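PDB 2HPG: ABC transporter, periplasmic substrate-binding protein from Thermotoga maritima, which probably captures a small solute in the periplasm and delivers it to a tripartite ATP-independent periplasmic (TRAP) membrane transporter, as family 7 solute-binding proteins do. Local coordinates for residues L28-A33 and V42-F47; V145-I150 and E214-M219; L202-V207 and E267-Y272. All blocks are in the same frame, centred on the assembly; numbering follows the deposited sequence. Where two conformers were deposited one is given.

Contact 1. Residues L28-A33 and V42-F47; sequences LKWAKA and VRIEVF
The indole NE1 of Trp30 donates a hydrogen bond to the backbone O of Ile249 in helix 243-278, while a face of the same ring receives a methyl of Ile44. The two segments are the helix and the second strand of a beta-alpha-beta unit formed by strand 9-14, helix 22-37 and strand 42-47. Their local axes run nearly antiparallel, at 166°, and approach to 7.8 Å. CG of Trp30 is anti to the backbone N (chi1 162°), and the Trp30 and Ile44 side chains cross at about a right angle. Ile44 CD1 sits 3.8 Å from the centroid of the six-membered ring and 20° off its normal, which meets the geometry of a CH-pi contact. The second branch of Ile44, CG2, touches Trp30 CZ3 at 3.6 Å. An alanine in place of Trp30 would probably leave Ile44 CD1 without its aromatic cover and the Ile249 carbonyl without the indole donor. Phe13 of strand 9-14 meets the indole edge-to-face. Ala31 fills the closest backbone approach, its CB lying 3.8 Å from CB of Ile44 and also against Ile44 O. Towards the start of the helix segment, Leu28 CD2 reaches CB of Val46 at 4.0 Å.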
ATOM      1  N   LEU A  28     -10.666  -8.501 -10.251  1.00 19.59           N
ATOM      2  CA  LEU A  28     -11.507  -9.255 -11.176  1.00 19.71           C
ATOM      3  C   LEU A  28     -12.990  -8.864 -11.066  1.00 20.07           C
ATOM      4  O   LEU A  28     -13.702  -8.829 -12.065  1.00 19.42           O
ATOM      5  CB  LEU A  28     -11.340 -10.761 -10.955  1.00 19.83           C
ATOM      6  CG  LEU A  28      -9.947 -11.317 -11.307  1.00 19.75           C
ATOM      7  CD1 LEU A  28      -9.761 -12.709 -10.739  1.00 19.27           C
ATOM      8  CD2 LEU A  28      -9.724 -11.314 -12.837  1.00 20.06           C
ATOM      9  N   LYS A  29     -13.439  -8.588  -9.845  1.00 20.83           N
ATOM     10  CA  LYS A  29     -14.784  -8.048  -9.587  1.00 21.54           C
ATOM     11  C   LYS A  29     -14.954  -6.688 -10.209  1.00 20.90           C
ATOM     12  O   LYS A  29     -15.986  -6.397 -10.809  1.00 20.62           O
ATOM     13  CB  LYS A  29     -15.043  -7.917  -8.082  1.00 22.08           C
ATOM     14  CG  LYS A  29     -15.422  -9.206  -7.372  1.00 24.31           C
ATOM     15  CD  LYS A  29     -15.914  -8.922  -5.920  1.00 24.80           C
ATOM     16  CE  LYS A  29     -17.256  -8.141  -5.898  1.00 28.50           C
ATOM     17  NZ  LYS A  29     -17.818  -7.856  -4.521  1.00 29.16           N
ATOM     18  N   TRP A  30     -13.950  -5.837 -10.036  1.00 20.31           N
ATOM     19  CA  TRP A  30     -13.961  -4.515 -10.634  1.00 21.05           C
ATOM     20  C   TRP A  30     -14.021  -4.565 -12.155  1.00 21.69           C
ATOM     21  O   TRP A  30     -14.808  -3.844 -12.773  1.00 21.36           O
ATOM     22  CB  TRP A  30     -12.728  -3.739 -10.201  1.00 20.33           C
ATOM     23  CG  TRP A  30     -12.410  -2.576 -11.041  1.00 19.27           C
ATOM     24  CD1 TRP A  30     -13.144  -1.430 -11.187  1.00 19.37           C
ATOM     25  CD2 TRP A  30     -11.227  -2.402 -11.821  1.00 20.54           C
ATOM     26  NE1 TRP A  30     -12.489  -0.550 -12.009  1.00 19.11           N
ATOM     27  CE2 TRP A  30     -11.317  -1.133 -12.436  1.00 19.44           C
ATOM     28  CE3 TRP A  30     -10.099  -3.209 -12.078  1.00 19.44           C
ATOM     29  CZ2 TRP A  30     -10.324  -0.646 -13.289  1.00 21.37           C
ATOM     30  CZ3 TRP A  30      -9.105  -2.717 -12.913  1.00 19.28           C
ATOM     31  CH2 TRP A  30      -9.217  -1.444 -13.501  1.00 20.37           C
ATOM     32  N   ALA A  31     -13.169  -5.395 -12.743  1.00 22.29           N
ATOM     33  CA  ALA A  31     -13.113  -5.575 -14.196  1.00 23.35           C
ATOM     34  C   ALA A  31     -14.445  -6.074 -14.737  1.00 24.23           C
ATOM     35  O   ALA A  31     -14.946  -5.566 -15.731  1.00 24.53           O
ATOM     36  CB  ALA A  31     -12.016  -6.553 -14.561  1.00 22.32           C
ATOM     37  N   LYS A  32     -15.007  -7.086 -14.085  1.00 25.86           N
ATOM     38  CA  LYS A  32     -16.299  -7.641 -14.500  1.00 26.32           C
ATOM     39  C   LYS A  32     -17.429  -6.591 -14.449  1.00 26.97           C
ATOM     40  O   LYS A  32     -18.241  -6.523 -15.376  1.00 26.97           O
ATOM     41  CB  LYS A  32     -16.606  -8.879 -13.664  1.00 26.61           C
ATOM     42  CG  LYS A  32     -17.810  -9.667 -14.108  1.00 27.61           C
ATOM     43  CD  LYS A  32     -17.774 -11.094 -13.540  1.00 28.74           C
ATOM     44  CE  LYS A  32     -16.912 -12.040 -14.411  1.00 30.90           C
ATOM     45  NZ  LYS A  32     -16.813 -13.459 -13.878  1.00 31.55           N
ATOM     46  N   ALA A  33     -17.437  -5.743 -13.410  1.00 27.01           N
ATOM     47  CA  ALA A  33     -18.433  -4.672 -13.252  1.00 27.40           C
ATOM     48  C   ALA A  33     -18.302  -3.557 -14.301  1.00 27.84           C
ATOM     49  O   ALA A  33     -19.314  -3.110 -14.849  1.00 28.83           O
ATOM     50  CB  ALA A  33     -18.360  -4.067 -11.831  1.00 27.57           C
ATOM     51  N   VAL A  42     -15.627  -1.676 -22.732  1.00 28.16           N
ATOM     52  CA  VAL A  42     -14.335  -1.641 -22.051  1.00 27.20           C
ATOM     53  C   VAL A  42     -14.057  -3.031 -21.511  1.00 26.61           C
ATOM     54  O   VAL A  42     -14.823  -3.552 -20.720  1.00 26.27           O
ATOM     55  CB  VAL A  42     -14.280  -0.598 -20.906  1.00 27.15           C
ATOM     56  CG1 VAL A  42     -12.953  -0.671 -20.169  1.00 25.96           C
ATOM     57  CG2 VAL A  42     -14.523   0.817 -21.454  1.00 25.54           C
ATOM     58  N   ARG A  43     -12.977  -3.645 -21.981  1.00 25.29           N
ATOM     59  CA  ARG A  43     -12.509  -4.906 -21.437  1.00 24.83           C
ATOM     60  C   ARG A  43     -11.289  -4.597 -20.571  1.00 23.64           C
ATOM     61  O   ARG A  43     -10.386  -3.886 -21.019  1.00 22.70           O
ATOM     62  CB  ARG A  43     -12.128  -5.846 -22.573  1.00 25.09           C
ATOM     63  CG  ARG A  43     -11.535  -7.143 -22.100  1.00 27.29           C
ATOM     64  CD  ARG A  43     -11.018  -7.995 -23.245  1.00 28.90           C
ATOM     65  NE  ARG A  43      -9.816  -8.721 -22.836  1.00 33.04           N
ATOM     66  CZ  ARG A  43      -9.361  -9.845 -23.386  1.00 35.80           C
ATOM     67  NH1 ARG A  43     -10.009 -10.439 -24.386  1.00 38.58           N
ATOM     68  NH2 ARG A  43      -8.248 -10.389 -22.919  1.00 35.20           N
ATOM     69  N   ILE A  44     -11.272  -5.108 -19.339  1.00 22.61           N
ATOM     70  CA  ILE A  44     -10.113  -4.942 -18.457  1.00 22.09           C
ATOM     71  C   ILE A  44      -9.489  -6.285 -18.165  1.00 21.35           C
ATOM     72  O   ILE A  44     -10.135  -7.158 -17.612  1.00 20.89           O
ATOM     73  CB  ILE A  44     -10.472  -4.278 -17.125  1.00 22.03           C
ATOM     74  CG1 ILE A  44     -11.145  -2.924 -17.385  1.00 20.65           C
ATOM     75  CG2 ILE A  44      -9.173  -4.017 -16.285  1.00 21.59           C
ATOM     76  CD1 ILE A  44     -11.723  -2.290 -16.157  1.00 22.10           C
ATOM     77  N   GLU A  45      -8.228  -6.438 -18.536  1.00 20.65           N
ATOM     78  CA  GLU A  45      -7.501  -7.664 -18.290  1.00 20.47           C
ATOM     79  C   GLU A  45      -6.602  -7.456 -17.090  1.00 18.83           C
ATOM     80  O   GLU A  45      -5.873  -6.474 -17.036  1.00 17.16           O
ATOM     81  CB  GLU A  45      -6.666  -8.002 -19.520  1.00 20.62           C
ATOM     82  CG  GLU A  45      -6.061  -9.358 -19.460  1.00 23.32           C
ATOM     83  CD  GLU A  45      -5.433  -9.778 -20.778  1.00 24.67           C
ATOM     84  OE1 GLU A  45      -5.235  -8.892 -21.672  1.00 29.58           O
ATOM     85  OE2 GLU A  45      -5.156 -11.005 -20.897  1.00 30.67           O
ATOM     86  N   VAL A  46      -6.637  -8.393 -16.146  1.00 17.89           N
ATOM     87  CA  VAL A  46      -5.989  -8.227 -14.856  1.00 17.56           C
ATOM     88  C   VAL A  46      -4.809  -9.201 -14.723  1.00 17.28           C
ATOM     89  O   VAL A  46      -4.989 -10.403 -14.866  1.00 16.68           O
ATOM     90  CB  VAL A  46      -7.035  -8.433 -13.711  1.00 17.88           C
ATOM     91  CG1 VAL A  46      -6.368  -8.376 -12.360  1.00 17.48           C
ATOM     92  CG2 VAL A  46      -8.127  -7.364 -13.811  1.00 17.38           C
ATOM     93  N   PHE A  47      -3.615  -8.664 -14.456  1.00 17.35           N
ATOM     94  CA  PHE A  47      -2.373  -9.456 -14.382  1.00 18.17           C
ATOM     95  C   PHE A  47      -1.779  -9.487 -12.987  1.00 18.09           C
ATOM     96  O   PHE A  47      -1.361  -8.444 -12.475  1.00 18.27           O
ATOM     97  CB  PHE A  47      -1.316  -8.879 -15.318  1.00 18.01           C
ATOM     98  CG  PHE A  47      -1.657  -9.019 -16.762  1.00 19.35           C
ATOM     99  CD1 PHE A  47      -1.138 -10.054 -17.513  1.00 18.79           C
ATOM    100  CD2 PHE A  47      -2.509  -8.130 -17.371  1.00 19.77           C
ATOM    101  CE1 PHE A  47      -1.456 -10.185 -18.833  1.00 19.67           C
ATOM    102  CE2 PHE A  47      -2.847  -8.279 -18.694  1.00 19.91           C
ATOM    103  CZ  PHE A  47      -2.322  -9.289 -19.422  1.00 19.82           C
TER

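Contact 2. Residues V145-I150 and E214-M219; sequences VTNKPI and EVLKYM
Backbone hydrogen bonds pair Thr146 with Tyr218 in antiparallel fashion: Thr146 N donates to Tyr218 O at 3.0 Å, and Tyr218 N returns a bond to Thr146 O at 2.9 Å. Lys217 N adds a weak bond to the same Thr146 O. Side-chain polar bonds come from Asn147, whose CG is anti to its carbonyl carbon, beside the backbone N (chi1 -83°). Its ND2 donates to Val215 O at 2.9 Å, lying in that carbonyl's plane, and Val215 O lies close to the Asn147 amide plane; OD1 accepts from Lys217 N at 3.0 Å, the donor standing 39° out of the Asn147 carbonyl plane. Because both Lys217 and Tyr218 face Thr146, the pairing is a classic beta bulge, placed where strand 218-234 begins beside the end of strand 130-146. A water joins the pair, donating to Thr146 OG1 and, weakly, to Tyr218 O. Among the aromatic contacts, Pro149 CD lies over one face of the Tyr218 ring, 3.9 Å from the centroid and 15° off the normal, a CH-pi contact. Lys217 CG lies towards the rim of the opposite face. Apolar packing is made by Leu216 CD1, which meets Val145 CG1 at 3.6 Å, the side chains crossing at about a right angle.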
ATOM      1  N   VAL A 145       8.352  -8.462  12.266  1.00 13.67           N
ATOM      2  CA  VAL A 145       8.433  -9.915  12.301  1.00 14.40           C
ATOM      3  C   VAL A 145       9.902 -10.207  12.572  1.00 14.95           C
ATOM      4  O   VAL A 145      10.757  -9.924  11.740  1.00 14.24           O
ATOM      5  CB  VAL A 145       8.014 -10.605  10.983  1.00 14.58           C
ATOM      6  CG1 VAL A 145       7.549 -12.069  11.289  1.00 12.89           C
ATOM      7  CG2 VAL A 145       6.902  -9.836  10.258  1.00 14.46           C
ATOM      8  N   THR A 146      10.185 -10.743  13.757  1.00 17.16           N
ATOM      9  CA  THR A 146      11.548 -10.823  14.284  1.00 17.49           C
ATOM     10  C   THR A 146      11.748 -12.084  15.150  1.00 18.69           C
ATOM     11  O   THR A 146      10.817 -12.838  15.368  1.00 19.58           O
ATOM     12  CB  THR A 146      11.817  -9.615  15.183  1.00 17.88           C
ATOM     13  OG1 THR A 146      10.886  -9.639  16.277  1.00 19.35           O
ATOM     14  CG2 THR A 146      11.666  -8.260  14.406  1.00 15.26           C
ATOM     15  N   ASN A 147      12.978 -12.305  15.611  1.00 19.70           N
ATOM     16  CA  ASN A 147      13.251 -13.352  16.610  1.00 20.39           C
ATOM     17  C   ASN A 147      13.580 -12.722  17.978  1.00 21.27           C
ATOM     18  O   ASN A 147      14.190 -13.362  18.833  1.00 21.53           O
ATOM     19  CB  ASN A 147      14.359 -14.306  16.137  1.00 19.93           C
ATOM     20  CG  ASN A 147      13.840 -15.386  15.212  1.00 20.37           C
ATOM     21  OD1 ASN A 147      12.800 -16.005  15.478  1.00 19.10           O
ATOM     22  ND2 ASN A 147      14.543 -15.606  14.105  1.00 19.57           N
ATOM     23  N   LYS A 148      13.129 -11.483  18.163  1.00 21.44           N
ATOM     24  CA  LYS A 148      13.306 -10.712  19.386  1.00 22.16           C
ATOM     25  C   LYS A 148      12.050  -9.869  19.546  1.00 21.83           C
ATOM     26  O   LYS A 148      11.645  -9.210  18.593  1.00 22.06           O
ATOM     27  CB  LYS A 148      14.533  -9.813  19.229  1.00 22.76           C
ATOM     28  CG  LYS A 148      14.766  -8.838  20.346  1.00 24.36           C
ATOM     29  CD  LYS A 148      15.922  -7.891  19.997  1.00 24.27           C
ATOM     30  CE  LYS A 148      16.085  -6.830  21.045  1.00 25.50           C
ATOM     31  NZ  LYS A 148      17.174  -5.873  20.671  1.00 28.30           N
ATOM     32  N   PRO A 149      11.395  -9.898  20.725  1.00 22.10           N
ATOM     33  CA  PRO A 149      10.205  -9.046  20.878  1.00 21.64           C
ATOM     34  C   PRO A 149      10.539  -7.561  20.726  1.00 21.82           C
ATOM     35  O   PRO A 149      11.584  -7.140  21.185  1.00 20.99           O
ATOM     36  CB  PRO A 149       9.745  -9.300  22.310  1.00 22.05           C
ATOM     37  CG  PRO A 149      10.591 -10.345  22.859  1.00 21.86           C
ATOM     38  CD  PRO A 149      11.678 -10.692  21.926  1.00 21.88           C
ATOM     39  N   ILE A 150       9.644  -6.797  20.102  1.00 21.50           N
ATOM     40  CA  ILE A 150       9.845  -5.360  19.892  1.00 22.08           C
ATOM     41  C   ILE A 150       8.717  -4.639  20.636  1.00 22.44           C
ATOM     42  O   ILE A 150       7.552  -4.727  20.257  1.00 22.57           O
ATOM     43  CB  ILE A 150       9.836  -4.991  18.369  1.00 22.12           C
ATOM     44  CG1 ILE A 150      10.894  -5.785  17.586  1.00 20.91           C
ATOM     45  CG2 ILE A 150       9.948  -3.458  18.159  1.00 20.91           C
ATOM     46  CD1 ILE A 150      12.339  -5.686  18.106  1.00 22.30           C
ATOM     47  N   GLU A 214       8.162 -20.286  10.126  1.00 17.01           N
ATOM     48  CA  GLU A 214       9.196 -21.327  10.282  1.00 17.83           C
ATOM     49  C   GLU A 214      10.539 -20.744  10.740  1.00 18.37           C
ATOM     50  O   GLU A 214      11.362 -21.457  11.324  1.00 18.21           O
ATOM     51  CB  GLU A 214       9.390 -22.080   8.978  1.00 18.06           C
ATOM     52  CG  GLU A 214       8.185 -22.855   8.472  1.00 19.48           C
ATOM     53  CD  GLU A 214       7.888 -24.148   9.236  1.00 22.83           C
ATOM     54  OE1 GLU A 214       8.627 -24.463  10.188  1.00 21.06           O
ATOM     55  OE2 GLU A 214       6.911 -24.855   8.867  1.00 21.61           O
ATOM     56  N   VAL A 215      10.774 -19.454  10.485  1.00 18.13           N
ATOM     57  CA  VAL A 215      12.113 -18.860  10.736  1.00 18.11           C
ATOM     58  C   VAL A 215      12.114 -17.599  11.596  1.00 18.44           C
ATOM     59  O   VAL A 215      13.173 -17.148  12.025  1.00 19.12           O
ATOM     60  CB  VAL A 215      12.872 -18.616   9.387  1.00 18.09           C
ATOM     61  CG1 VAL A 215      13.414 -19.929   8.855  1.00 18.15           C
ATOM     62  CG2 VAL A 215      11.976 -17.872   8.322  1.00 16.78           C
ATOM     63  N   LEU A 216      10.929 -17.027  11.822  1.00 18.58           N
ATOM     64  CA  LEU A 216      10.737 -15.895  12.699  1.00 18.89           C
ATOM     65  C   LEU A 216       9.640 -16.257  13.716  1.00 19.40           C
ATOM     66  O   LEU A 216       8.610 -16.824  13.371  1.00 18.58           O
ATOM     67  CB  LEU A 216      10.353 -14.645  11.884  1.00 18.60           C
ATOM     68  CG  LEU A 216      11.360 -14.110  10.864  1.00 17.81           C
ATOM     69  CD1 LEU A 216      10.657 -13.232   9.797  1.00 16.23           C
ATOM     70  CD2 LEU A 216      12.476 -13.290  11.570  1.00 15.13           C
ATOM     71  N   LYS A 217       9.881 -15.919  14.976  1.00 20.30           N
ATOM     72  CA  LYS A 217       8.995 -16.305  16.073  1.00 20.13           C
ATOM     73  C   LYS A 217       7.996 -15.222  16.476  1.00 19.78           C
ATOM     74  O   LYS A 217       6.856 -15.542  16.833  1.00 18.43           O
ATOM     75  CB  LYS A 217       9.817 -16.721  17.299  1.00 20.39           C
ATOM     76  CG  LYS A 217       8.969 -16.939  18.553  1.00 21.23           C
ATOM     77  CD  LYS A 217       9.738 -17.642  19.640  1.00 23.32           C
ATOM     78  CE  LYS A 217       8.957 -17.606  20.973  1.00 24.76           C
ATOM     79  NZ  LYS A 217       9.600 -18.447  22.024  1.00 27.03           N
ATOM     80  N   TYR A 218       8.413 -13.953  16.441  1.00 19.48           N
ATOM     81  CA  TYR A 218       7.601 -12.868  17.000  1.00 19.18           C
ATOM     82  C   TYR A 218       6.942 -11.927  15.995  1.00 18.84           C
ATOM     83  O   TYR A 218       7.580 -11.427  15.067  1.00 18.98           O
ATOM     84  CB  TYR A 218       8.440 -11.996  17.938  1.00 19.53           C
ATOM     85  CG  TYR A 218       8.942 -12.721  19.153  1.00 19.71           C
ATOM     86  CD1 TYR A 218       8.149 -12.839  20.284  1.00 20.18           C
ATOM     87  CD2 TYR A 218      10.205 -13.298  19.170  1.00 20.72           C
ATOM     88  CE1 TYR A 218       8.587 -13.520  21.401  1.00 21.43           C
ATOM     89  CE2 TYR A 218      10.660 -13.972  20.281  1.00 21.20           C
ATOM     90  CZ  TYR A 218       9.843 -14.078  21.387  1.00 20.73           C
ATOM     91  OH  TYR A 218      10.269 -14.742  22.485  1.00 22.75           O
HETATM   92  N   MSE A 219       5.647 -11.699  16.206  1.00 17.96           N
HETATM   93  CA  MSE A 219       4.930 -10.621  15.553  0.50 17.87           C
HETATM   94  C   MSE A 219       4.666  -9.555  16.600  1.00 17.39           C
HETATM   95  O   MSE A 219       3.911  -9.796  17.539  1.00 16.78           O
HETATM   96  CB  MSE A 219       3.613 -11.135  14.985  0.50 18.43           C
HETATM   97  CG  MSE A 219       3.068 -10.249  13.898  0.50 19.85           C
HETATM   98 SE   MSE A 219       3.657 -10.854  12.155  0.40 24.67          SE
HETATM   99  CE  MSE A 219       2.474  -9.745  11.074  0.50 20.10           C
TER
HETATM  100  O   HOH W   1       8.323  -8.951  16.122  1.00 12.38           O

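Contact 3. Residues L202-V207 and E267-Y272; sequences LTYANV and ELEEEY
One face of the Tyr272 ring carries Ala205, whose CA stands over the face, 3.8 Å from the ring centroid, a CH-pi contact. The methyl CB of Ala205 lies over the same face, 3.5 Å from CD2. At the edge of the Tyr204 ring, in its plane, is OE1 of Glu269; the ring and carboxylate planes are turned 41° apart. Tyr204 OH is hydrogen-bonded to Glu221 OE2 of strand 218-234. The carboxylate grips two successive amides. OE1 accepts from Tyr204 N at 2.8 Å through its syn lone pair, and OE2 accepts from Ala205 N at 3.1 Å on the syn side, 22° out of the carboxylate plane. These are the first two amides of helix 204-209, and Thr203 is its N-cap: OG1, set between the backbone N and the carbonyl carbon, accepts from Asn206 N at 3.1 Å. The long helix 243-278 therefore supplies an acid to the start of a second helix, whose amide N-H groups and dipole would probably favour the ionised carboxylate. Glu269 bends at chi2 (-65°), which turns CD back towards Tyr204 N. Thr203 CB lies 3.5 Å from OE2, while Tyr204 CB rests on Tyr272 CB at 3.7 Å.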
ATOM      1  N   LEU A 202       5.669  -6.768   8.059  1.00 13.22           N
ATOM      2  CA  LEU A 202       4.731  -7.343   7.095  1.00 13.18           C
ATOM      3  C   LEU A 202       3.340  -7.437   7.705  1.00 12.55           C
ATOM      4  O   LEU A 202       3.157  -7.210   8.885  1.00 11.52           O
ATOM      5  CB  LEU A 202       5.186  -8.761   6.699  1.00 14.20           C
ATOM      6  CG  LEU A 202       6.489  -8.911   5.903  1.00 13.61           C
ATOM      7  CD1 LEU A 202       6.892 -10.393   5.791  1.00 15.13           C
ATOM      8  CD2 LEU A 202       6.429  -8.291   4.502  1.00 10.69           C
ATOM      9  N   THR A 203       2.355  -7.785   6.880  1.00 13.61           N
ATOM     10  CA  THR A 203       1.040  -8.157   7.359  1.00 13.54           C
ATOM     11  C   THR A 203       1.030  -9.641   7.749  1.00 14.88           C
ATOM     12  O   THR A 203       1.931 -10.371   7.378  1.00 15.42           O
ATOM     13  CB  THR A 203       0.027  -7.987   6.249  1.00 13.68           C
ATOM     14  OG1 THR A 203       0.326  -8.930   5.226  1.00 12.67           O
ATOM     15  CG2 THR A 203       0.099  -6.560   5.688  1.00 12.15           C
ATOM     16  N   TYR A 204       0.006 -10.072   8.491  1.00 14.96           N
ATOM     17  CA  TYR A 204      -0.114 -11.470   8.900  1.00 15.53           C
ATOM     18  C   TYR A 204      -0.305 -12.392   7.681  1.00 15.30           C
ATOM     19  O   TYR A 204       0.182 -13.520   7.663  1.00 15.67           O
ATOM     20  CB  TYR A 204      -1.283 -11.635   9.884  1.00 15.82           C
ATOM     21  CG  TYR A 204      -0.995 -11.231  11.338  1.00 15.65           C
ATOM     22  CD1 TYR A 204      -0.321 -12.085  12.189  1.00 14.53           C
ATOM     23  CD2 TYR A 204      -1.436 -10.010  11.858  1.00 15.41           C
ATOM     24  CE1 TYR A 204      -0.118 -11.770  13.495  1.00 15.24           C
ATOM     25  CE2 TYR A 204      -1.214  -9.679  13.187  1.00 14.95           C
ATOM     26  CZ  TYR A 204      -0.538 -10.561  13.992  1.00 16.23           C
ATOM     27  OH  TYR A 204      -0.268 -10.284  15.322  1.00 15.87           O
ATOM     28  N   ALA A 205      -1.029 -11.927   6.668  1.00 16.59           N
ATOM     29  CA  ALA A 205      -1.190 -12.685   5.408  1.00 16.28           C
ATOM     30  C   ALA A 205       0.161 -12.944   4.745  1.00 16.75           C
ATOM     31  O   ALA A 205       0.445 -14.057   4.316  1.00 16.09           O
ATOM     32  CB  ALA A 205      -2.113 -11.929   4.447  1.00 17.05           C
ATOM     33  N   ASN A 206       0.991 -11.905   4.656  1.00 16.89           N
ATOM     34  CA  ASN A 206       2.335 -12.038   4.072  1.00 16.74           C
ATOM     35  C   ASN A 206       3.137 -13.061   4.861  1.00 16.31           C
ATOM     36  O   ASN A 206       3.799 -13.938   4.293  1.00 17.12           O
ATOM     37  CB  ASN A 206       3.124 -10.721   4.160  1.00 16.47           C
ATOM     38  CG  ASN A 206       2.588  -9.606   3.272  1.00 19.71           C
ATOM     39  OD1 ASN A 206       1.913  -9.835   2.264  1.00 23.02           O
ATOM     40  ND2 ASN A 206       2.891  -8.373   3.656  1.00 17.21           N
ATOM     41  N   VAL A 207       3.115 -12.926   6.185  1.00 15.57           N
ATOM     42  CA  VAL A 207       3.891 -13.820   7.050  1.00 15.33           C
ATOM     43  C   VAL A 207       3.383 -15.248   6.908  1.00 16.07           C
ATOM     44  O   VAL A 207       4.169 -16.183   6.763  1.00 17.09           O
ATOM     45  CB  VAL A 207       3.829 -13.401   8.529  1.00 14.85           C
ATOM     46  CG1 VAL A 207       4.478 -14.481   9.432  1.00 14.33           C
ATOM     47  CG2 VAL A 207       4.505 -12.025   8.726  1.00 14.08           C
ATOM     48  N   GLU A 267     -11.526  -8.761   8.799  1.00 19.40           N
ATOM     49  CA  GLU A 267     -11.630 -10.219   8.864  1.00 20.06           C
ATOM     50  C   GLU A 267     -10.409 -11.028   8.489  1.00 18.94           C
ATOM     51  O   GLU A 267     -10.066 -11.957   9.210  1.00 18.19           O
ATOM     52  CB  GLU A 267     -12.823 -10.741   8.072  1.00 21.85           C
ATOM     53  CG  GLU A 267     -13.187  -9.964   6.882  1.00 27.44           C
ATOM     54  CD  GLU A 267     -14.670 -10.007   6.594  1.00 34.07           C
ATOM     55  OE1 GLU A 267     -15.113 -10.958   5.903  1.00 39.24           O
ATOM     56  OE2 GLU A 267     -15.381  -9.080   7.053  1.00 39.34           O
ATOM     57  N   LEU A 268      -9.779 -10.737   7.355  1.00 18.29           N
ATOM     58  CA  LEU A 268      -8.761 -11.660   6.849  1.00 17.75           C
ATOM     59  C   LEU A 268      -7.501 -11.582   7.667  1.00 17.46           C
ATOM     60  O   LEU A 268      -6.899 -12.610   7.991  1.00 17.41           O
ATOM     61  CB  LEU A 268      -8.478 -11.409   5.372  1.00 17.97           C
ATOM     62  CG  LEU A 268      -9.660 -11.692   4.454  1.00 18.29           C
ATOM     63  CD1 LEU A 268      -9.254 -11.486   3.002  1.00 21.00           C
ATOM     64  CD2 LEU A 268     -10.146 -13.126   4.664  1.00 20.94           C
ATOM     65  N   GLU A 269      -7.085 -10.369   7.999  1.00 17.85           N
ATOM     66  CA  GLU A 269      -5.904 -10.217   8.835  1.00 18.16           C
ATOM     67  C   GLU A 269      -6.069 -10.872  10.206  1.00 18.35           C
ATOM     68  O   GLU A 269      -5.101 -11.390  10.766  1.00 18.91           O
ATOM     69  CB  GLU A 269      -5.545  -8.745   8.992  1.00 18.59           C
ATOM     70  CG  GLU A 269      -4.665  -8.209   7.859  1.00 19.63           C
ATOM     71  CD  GLU A 269      -3.271  -8.865   7.811  1.00 17.52           C
ATOM     72  OE1 GLU A 269      -2.433  -8.624   8.708  1.00 18.58           O
ATOM     73  OE2 GLU A 269      -3.000  -9.592   6.835  1.00 16.59           O
ATOM     74  N   GLU A 270      -7.296 -10.828  10.734  1.00 18.39           N
ATOM     75  CA  GLU A 270      -7.645 -11.494  11.985  1.00 19.04           C
ATOM     76  C   GLU A 270      -7.513 -13.023  11.846  1.00 19.14           C
ATOM     77  O   GLU A 270      -6.962 -13.682  12.741  1.00 18.52           O
ATOM     78  CB  GLU A 270      -9.073 -11.137  12.428  1.00 19.63           C
ATOM     79  CG  GLU A 270      -9.268  -9.703  12.946  1.00 20.95           C
ATOM     80  CD  GLU A 270      -9.191  -8.609  11.876  1.00 25.04           C
ATOM     81  OE1 GLU A 270      -9.129  -8.924  10.664  1.00 27.10           O
ATOM     82  OE2 GLU A 270      -9.204  -7.413  12.267  1.00 24.09           O
ATOM     83  N   GLU A 271      -7.994 -13.577  10.730  1.00 19.53           N
ATOM     84  CA  GLU A 271      -7.908 -15.019  10.492  1.00 19.95           C
ATOM     85  C   GLU A 271      -6.485 -15.484  10.372  1.00 19.29           C
ATOM     86  O   GLU A 271      -6.137 -16.533  10.873  1.00 19.18           O
ATOM     87  CB  GLU A 271      -8.619 -15.403   9.208  1.00 20.96           C
ATOM     88  CG  GLU A 271     -10.087 -15.175   9.233  1.00 23.26           C
ATOM     89  CD  GLU A 271     -10.749 -15.576   7.927  1.00 24.97           C
ATOM     90  OE1 GLU A 271     -11.685 -14.864   7.508  1.00 32.56           O
ATOM     91  OE2 GLU A 271     -10.346 -16.595   7.326  1.00 29.86           O
ATOM     92  N   TYR A 272      -5.670 -14.710   9.662  1.00 17.96           N
ATOM     93  CA  TYR A 272      -4.259 -15.031   9.486  1.00 16.95           C
ATOM     94  C   TYR A 272      -3.487 -14.917  10.784  1.00 15.74           C
ATOM     95  O   TYR A 272      -2.583 -15.704  11.019  1.00 16.12           O
ATOM     96  CB  TYR A 272      -3.638 -14.135   8.414  1.00 17.61           C
ATOM     97  CG  TYR A 272      -3.932 -14.563   6.993  1.00 17.57           C
ATOM     98  CD1 TYR A 272      -3.491 -15.793   6.514  1.00 16.38           C
ATOM     99  CD2 TYR A 272      -4.603 -13.729   6.124  1.00 15.80           C
ATOM    100  CE1 TYR A 272      -3.738 -16.191   5.211  1.00 18.34           C
ATOM    101  CE2 TYR A 272      -4.849 -14.102   4.803  1.00 18.78           C
ATOM    102  CZ  TYR A 272      -4.418 -15.347   4.357  1.00 19.93           C
ATOM    103  OH  TYR A 272      -4.656 -15.725   3.061  1.00 21.48           O
TER

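Overall arrangement
Contacts 2 and 3 form one connected region: their centres are 15 Å apart, and Val145 CG2 of contact 2 touches Val207 CG2 of contact 3 at 3.6 Å. In the chain, helix 204-209 is followed by strand 218-234, and the segments of the two contacts alternate. Contact 1 lies on the other side of the chain's centre from contact 2, with centres 38 Å apart and nearest atoms about 24 Å apart. Its centre is 25 Å from that of contact 3, with nearest atoms about 11 Å apart. Helix 243-278 bridges this separation, meeting Trp30 of contact 1 and supplying 267-272 to contact 3, while contacts 1 and 2 both reach the same mixed sheet.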